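Local coordinates for protein VP2 (Primate bocaparvovirus 1, PDB 7L0Y) that self-assembles, in sixty copies, into the T=1 icosahedral capsid of human bocavirus 1, a parvovirus shell about 26 nm across, at residues N77-S80 with C81-P85; P155-P158 with Y159-W162. All coordinates share one frame; numbering follows the deposited sequence.

Contact 1: N77-S80 with C81-P85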
ATOM      1  N   ASN A  77      -5.509 -96.782 -26.089  1.00 20.10           N
ATOM      2  CA  ASN A  77      -4.341 -97.225 -25.338  1.00 20.10           C
ATOM      3  C   ASN A  77      -3.508 -98.191 -26.181  1.00 20.10           C
ATOM      4  O   ASN A  77      -3.705 -99.406 -26.192  1.00 20.10           O
ATOM      5  CB  ASN A  77      -4.810 -97.866 -24.044  1.00 22.95           C
ATOM      6  CG  ASN A  77      -3.694 -98.160 -23.101  1.00 22.95           C
ATOM      7  OD1 ASN A  77      -2.682 -97.478 -23.092  1.00 22.95           O
ATOM      8  ND2 ASN A  77      -3.875 -99.177 -22.288  1.00 22.95           N
ATOM      9  N   GLN A  78      -2.486 -97.618 -26.810  1.00 18.42           N
ATOM     10  CA  GLN A  78      -1.462 -98.323 -27.561  1.00 18.42           C
ATOM     11  C   GLN A  78      -0.585 -97.269 -28.216  1.00 18.42           C
ATOM     12  O   GLN A  78      -1.049 -96.162 -28.476  1.00 18.42           O
ATOM     13  CB  GLN A  78      -2.072 -99.260 -28.610  1.00 21.27           C
ATOM     14  CG  GLN A  78      -1.078-100.114 -29.337  1.00 21.27           C
ATOM     15  CD  GLN A  78      -1.725-101.186 -30.153  1.00 21.27           C
ATOM     16  OE1 GLN A  78      -2.909-101.453 -30.010  1.00 21.27           O
ATOM     17  NE2 GLN A  78      -0.962-101.789 -31.051  1.00 21.27           N
ATOM     18  N   TYR A  79       0.660 -97.625 -28.526  1.00 17.06           N
ATOM     19  CA  TYR A  79       1.557 -96.644 -29.125  1.00 17.06           C
ATOM     20  C   TYR A  79       1.354 -96.540 -30.629  1.00 17.06           C
ATOM     21  O   TYR A  79       1.472 -95.452 -31.197  1.00 17.06           O
ATOM     22  CB  TYR A  79       3.013 -96.962 -28.786  1.00 17.61           C
ATOM     23  CG  TYR A  79       3.368 -96.704 -27.347  1.00 17.61           C
ATOM     24  CD1 TYR A  79       3.674 -95.430 -26.911  1.00 17.61           C
ATOM     25  CD2 TYR A  79       3.423 -97.733 -26.430  1.00 17.61           C
ATOM     26  CE1 TYR A  79       4.006 -95.189 -25.610  1.00 17.61           C
ATOM     27  CE2 TYR A  79       3.752 -97.498 -25.129  1.00 17.61           C
ATOM     28  CZ  TYR A  79       4.043 -96.226 -24.724  1.00 17.61           C
ATOM     29  OH  TYR A  79       4.374 -95.994 -23.419  1.00 17.61           O
ATOM     30  N   SER A  80       1.070 -97.662 -31.293  1.00 17.85           N
ATOM     31  CA  SER A  80       0.805 -97.627 -32.726  1.00 17.85           C
ATOM     32  C   SER A  80      -0.333 -96.683 -33.055  1.00 17.85           C
ATOM     33  O   SER A  80      -0.398 -96.143 -34.163  1.00 17.85           O
ATOM     34  CB  SER A  80       0.485 -99.023 -33.234  1.00 20.18           C
ATOM     35  OG  SER A  80       1.613 -99.859 -33.141  1.00 20.18           O
ATOM     36  N   CYS A  81      -1.247 -96.495 -32.110  1.00 17.76           N
ATOM     37  CA  CYS A  81      -2.262 -95.464 -32.223  1.00 17.76           C
ATOM     38  C   CYS A  81      -1.646 -94.108 -32.542  1.00 17.76           C
ATOM     39  O   CYS A  81      -2.076 -93.427 -33.475  1.00 17.76           O
ATOM     40  CB  CYS A  81      -3.048 -95.416 -30.913  1.00 21.53           C
ATOM     41  SG  CYS A  81      -4.303 -94.158 -30.760  1.00 21.53           S
ATOM     42  N   HIS A  82      -0.655 -93.697 -31.763  1.00 14.70           N
ATOM     43  CA  HIS A  82      -0.179 -92.326 -31.772  1.00 14.70           C
ATOM     44  C   HIS A  82       1.057 -92.073 -32.619  1.00 14.70           C
ATOM     45  O   HIS A  82       1.388 -90.913 -32.854  1.00 14.70           O
ATOM     46  CB  HIS A  82       0.094 -91.906 -30.334  1.00 16.12           C
ATOM     47  CG  HIS A  82      -1.068 -92.150 -29.432  1.00 16.12           C
ATOM     48  ND1 HIS A  82      -2.225 -91.410 -29.497  1.00 16.12           N
ATOM     49  CD2 HIS A  82      -1.278 -93.095 -28.490  1.00 16.12           C
ATOM     50  CE1 HIS A  82      -3.086 -91.866 -28.608  1.00 16.12           C
ATOM     51  NE2 HIS A  82      -2.533 -92.887 -27.981  1.00 16.12           N
ATOM     52  N   PHE A  83       1.744 -93.099 -33.087  1.00 13.94           N
ATOM     53  CA  PHE A  83       3.007 -92.920 -33.784  1.00 13.94           C
ATOM     54  C   PHE A  83       3.012 -93.737 -35.059  1.00 13.94           C
ATOM     55  O   PHE A  83       2.680 -94.922 -35.045  1.00 13.94           O
ATOM     56  CB  PHE A  83       4.206 -93.339 -32.925  1.00 11.16           C
ATOM     57  CG  PHE A  83       4.441 -92.470 -31.735  1.00 11.16           C
ATOM     58  CD1 PHE A  83       5.155 -91.303 -31.848  1.00 11.16           C
ATOM     59  CD2 PHE A  83       3.963 -92.831 -30.494  1.00 11.16           C
ATOM     60  CE1 PHE A  83       5.367 -90.508 -30.748  1.00 11.16           C
ATOM     61  CE2 PHE A  83       4.178 -92.039 -29.402  1.00 11.16           C
ATOM     62  CZ  PHE A  83       4.879 -90.879 -29.527  1.00 11.16           C
ATOM     63  N   SER A  84       3.379 -93.101 -36.155  1.00 13.91           N
ATOM     64  CA  SER A  84       3.686 -93.856 -37.343  1.00 13.91           C
ATOM     65  C   SER A  84       4.968 -94.636 -37.110  1.00 13.91           C
ATOM     66  O   SER A  84       5.748 -94.313 -36.217  1.00 13.91           O
ATOM     67  CB  SER A  84       3.829 -92.936 -38.548  1.00 15.00           C
ATOM     68  OG  SER A  84       4.938 -92.076 -38.443  1.00 15.00           O
ATOM     69  N   PRO A  85       5.197 -95.690 -37.881  1.00 14.33           N
ATOM     70  CA  PRO A  85       6.478 -96.396 -37.763  1.00 14.33           C
ATOM     71  C   PRO A  85       7.676 -95.482 -37.941  1.00 14.33           C
ATOM     72  O   PRO A  85       8.701 -95.671 -37.285  1.00 14.33           O
ATOM     73  CB  PRO A  85       6.382 -97.445 -38.871  1.00 14.34           C
ATOM     74  CG  PRO A  85       4.950 -97.636 -39.059  1.00 14.34           C
ATOM     75  CD  PRO A  85       4.291 -96.346 -38.831  1.00 14.34           C
TER
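The carbonyl oxygen of Tyr-79 accepts two backbone N-H groups from the residues that follow it. His-82 N lies 2.8 Å from Tyr-79 O with an N-H...O angle of 135°, and it approaches from above the carbonyl plane, 55° out of it. Phe-83 N also points at Tyr-79 O, at 3.0 Å, but this bond is slightly more bent and weak. One acceptor thus serves two bent bonds, the first spanning three residues and the second four, which fits the short, weakly bonded helix around 79-82. The backbone of Tyr-79 is also hydrogen-bonded to that of Asn-394.

Gln-78 O meets side chains of the turn. Cys-81 CB comes within 3.2 Å of Gln-78 O, and His-82 CD2 is 3.1 Å from Gln-78 O, which lies oblique to the imidazole plane; no classical hydrogen bond is involved. With CG beside its own backbone N (chi1 -52°), the His-82 ring reaches back along the chain, where NE2 is hydrogen-bonded to Phe-76 O.

The turn connects strand 71-74 of the parvovirus jelly-roll core to helix 85-94, whose start is capped by Ser-84 OG on Asp-87 N. The Trp-458 ring, from strand 446-462, meets that of Phe-83 and also touches Tyr-79. Between these two partners, Tyr-79 CD1 and Phe-83 CE2 are 4.2 Å apart, with the phenylalanine atom at the tyrosine's edge, near its plane.

Other polar groups of this buried turn look largely to the segment around Arg-392. Ser-80 OG hydrogen-bonds to Arg-392 O, and Phe-83 O receives Arg-392 NE. Asn-77 ND2 bonds to Trp-397 O, while Asn-77 OD1 has a weak bond from Ile-396 N.

Contact 2: P155-P158 with Y159-W162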
ATOM      1  N   PRO A 155      -7.350 -97.713 -35.108  1.00 21.51           N
ATOM      2  CA  PRO A 155      -6.632 -98.391 -36.187  1.00 21.51           C
ATOM      3  C   PRO A 155      -5.282 -97.745 -36.409  1.00 21.51           C
ATOM      4  O   PRO A 155      -5.106 -96.544 -36.209  1.00 21.51           O
ATOM      5  CB  PRO A 155      -7.547 -98.191 -37.401  1.00 19.09           C
ATOM      6  CG  PRO A 155      -8.846 -97.773 -36.838  1.00 19.09           C
ATOM      7  CD  PRO A 155      -8.481 -96.956 -35.653  1.00 19.09           C
ATOM      8  N   ASP A 156      -4.328 -98.560 -36.843  1.00 21.99           N
ATOM      9  CA  ASP A 156      -2.962 -98.095 -37.024  1.00 21.99           C
ATOM     10  C   ASP A 156      -2.868 -97.146 -38.212  1.00 21.99           C
ATOM     11  O   ASP A 156      -2.338 -96.037 -38.102  1.00 21.99           O
ATOM     12  CB  ASP A 156      -2.056 -99.310 -37.200  1.00 25.61           C
ATOM     13  CG  ASP A 156      -0.599 -98.964 -37.199  1.00 25.61           C
ATOM     14  OD1 ASP A 156      -0.259 -97.796 -36.945  1.00 25.61           O
ATOM     15  OD2 ASP A 156       0.216 -99.867 -37.466  1.00 25.61           O
ATOM     16  N   LEU A 157      -3.397 -97.563 -39.356  1.00 21.17           N
ATOM     17  CA  LEU A 157      -3.421 -96.699 -40.523  1.00 21.17           C
ATOM     18  C   LEU A 157      -4.491 -95.624 -40.368  1.00 21.17           C
ATOM     19  O   LEU A 157      -5.613 -95.920 -39.955  1.00 21.17           O
ATOM     20  CB  LEU A 157      -3.685 -97.507 -41.785  1.00 21.89           C
ATOM     21  CG  LEU A 157      -2.561 -98.466 -42.158  1.00 21.89           C
ATOM     22  CD1 LEU A 157      -3.002 -99.336 -43.296  1.00 21.89           C
ATOM     23  CD2 LEU A 157      -1.336 -97.674 -42.537  1.00 21.89           C
ATOM     24  N   PRO A 158      -4.177 -94.377 -40.707  1.00 20.22           N
ATOM     25  CA  PRO A 158      -5.138 -93.293 -40.473  1.00 20.22           C
ATOM     26  C   PRO A 158      -6.378 -93.383 -41.332  1.00 20.22           C
ATOM     27  O   PRO A 158      -7.412 -92.807 -40.980  1.00 20.22           O
ATOM     28  CB  PRO A 158      -4.316 -92.043 -40.798  1.00 18.43           C
ATOM     29  CG  PRO A 158      -2.921 -92.458 -40.609  1.00 18.43           C
ATOM     30  CD  PRO A 158      -2.867 -93.857 -41.110  1.00 18.43           C
ATOM     31  N   TYR A 159      -6.311 -94.096 -42.452  1.00 20.77           N
ATOM     32  CA  TYR A 159      -7.428 -94.122 -43.378  1.00 20.77           C
ATOM     33  C   TYR A 159      -8.325 -95.329 -43.176  1.00 20.77           C
ATOM     34  O   TYR A 159      -9.295 -95.492 -43.917  1.00 20.77           O
ATOM     35  CB  TYR A 159      -6.909 -94.072 -44.809  1.00 20.83           C
ATOM     36  CG  TYR A 159      -6.028 -95.226 -45.189  1.00 20.83           C
ATOM     37  CD1 TYR A 159      -6.560 -96.372 -45.751  1.00 20.83           C
ATOM     38  CD2 TYR A 159      -4.660 -95.169 -44.989  1.00 20.83           C
ATOM     39  CE1 TYR A 159      -5.767 -97.415 -46.101  1.00 20.83           C
ATOM     40  CE2 TYR A 159      -3.854 -96.217 -45.339  1.00 20.83           C
ATOM     41  CZ  TYR A 159      -4.412 -97.336 -45.897  1.00 20.83           C
ATOM     42  OH  TYR A 159      -3.606 -98.384 -46.252  1.00 20.83           O
ATOM     43  N   LYS A 160      -8.027 -96.177 -42.203  1.00 21.16           N
ATOM     44  CA  LYS A 160      -8.934 -97.262 -41.875  1.00 21.16           C
ATOM     45  C   LYS A 160     -10.057 -96.764 -40.980  1.00 21.16           C
ATOM     46  O   LYS A 160      -9.875 -95.862 -40.160  1.00 21.16           O
ATOM     47  CB  LYS A 160      -8.188 -98.398 -41.187  1.00 21.94           C
ATOM     48  CG  LYS A 160      -7.117 -99.038 -42.029  1.00 21.94           C
ATOM     49  CD  LYS A 160      -7.697 -99.726 -43.240  1.00 21.94           C
ATOM     50  CE  LYS A 160      -6.618-100.464 -44.000  1.00 21.94           C
ATOM     51  NZ  LYS A 160      -7.171-101.192 -45.167  1.00 21.94           N
ATOM     52  N   THR A 161     -11.223 -97.376 -41.121  1.00 21.43           N
ATOM     53  CA  THR A 161     -12.375 -97.012 -40.311  1.00 21.43           C
ATOM     54  C   THR A 161     -12.308 -97.755 -38.988  1.00 21.43           C
ATOM     55  O   THR A 161     -11.979 -98.930 -38.941  1.00 21.43           O
ATOM     56  CB  THR A 161     -13.695 -97.314 -41.044  1.00 24.06           C
ATOM     57  OG1 THR A 161     -13.727 -96.566 -42.263  1.00 24.06           O
ATOM     58  CG2 THR A 161     -14.902 -96.932 -40.198  1.00 24.06           C
ATOM     59  N   TRP A 162     -12.582 -97.022 -37.921  1.00 19.67           N
ATOM     60  CA  TRP A 162     -12.552 -97.540 -36.573  1.00 19.67           C
ATOM     61  C   TRP A 162     -13.947 -97.924 -36.104  1.00 19.67           C
ATOM     62  O   TRP A 162     -14.798 -97.067 -35.929  1.00 19.67           O
ATOM     63  CB  TRP A 162     -11.965 -96.461 -35.671  1.00 21.22           C
ATOM     64  CG  TRP A 162     -11.661 -96.867 -34.281  1.00 21.22           C
ATOM     65  CD1 TRP A 162     -11.715 -98.116 -33.760  1.00 21.22           C
ATOM     66  CD2 TRP A 162     -11.204 -96.015 -33.235  1.00 21.22           C
ATOM     67  NE1 TRP A 162     -11.349 -98.094 -32.447  1.00 21.22           N
ATOM     68  CE2 TRP A 162     -11.024 -96.812 -32.100  1.00 21.22           C
ATOM     69  CE3 TRP A 162     -10.939 -94.648 -33.147  1.00 21.22           C
ATOM     70  CZ2 TRP A 162     -10.593 -96.293 -30.890  1.00 21.22           C
ATOM     71  CZ3 TRP A 162     -10.509 -94.136 -31.948  1.00 21.22           C
ATOM     72  CH2 TRP A 162     -10.344 -94.955 -30.835  1.00 21.22           C
TER
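Pro-155 lies across the indole of Trp-162, and this CH-pi contact brings together the two ends of the segment pair, beyond the turn. Pro-155 CD stands 3.8 Å from the centroid of the Trp-162 five-membered ring, 28° off the ring normal, which places it over one face, offset toward the rim. Pro-155 CD is also 3.5 Å from Trp-162 CG, and the two side chains cross at about a right angle. A second, off-centre CH-pi contact joins Leu-157 CB to the Tyr-159 ring, 4.2 Å from its centroid.

Apolar packing extends both. Leu-157 and Tyr-159 run side by side in the same direction, with Leu-157 CD1 3.6 Å from Tyr-159 CZ; with CG of Tyr-159 lodged between its backbone N and carbonyl carbon (chi1 61°), the ring lies alongside the leucine. Lys-160 adds its aliphatic part, Lys-160 CB resting 3.8 Å from Pro-155 CB, and a bend at chi2 leads the rest of its chain past Leu-157.

Hydrogen bonding across the contact is limited to one weak backbone bond, Lys-160 N to Leu-157 O at 3.3 Å, though its N-H...O angle of 163° is nearly straight. It closes the type I beta turn from Leu-157 to Lys-160 that leads into strand 161-169. Trp-162 NE1 is bonded to Asp-152 O, and Asp-156 forms a salt bridge with Arg-392. Within these two segments, carbon-to-ring contacts probably contribute more than hydrogen bonds.

How the contacts relate
Contact 1 is wholly buried, its centre about 12 Å from the centre of the chain, whereas contact 2 is partly buried, its centre about 18 Å from the centre of the chain. Both belong to connections of the jelly-roll region: contact 1 follows strand 71-74, contact 2 runs into the start of strand 161-169, and these two strands pair antiparallel. Polar groups in contact 1 are met mainly within the chain; contact 2 relies on rings and aliphatic carbons and has one neighbouring subunit against it, Lys-431 of which bonds to Thr-161. Arg-392 is common to both surroundings, and Trp-468 of another neighbouring subunit packs on each. The centres of contacts 1 and 2 lie about 11 Å apart.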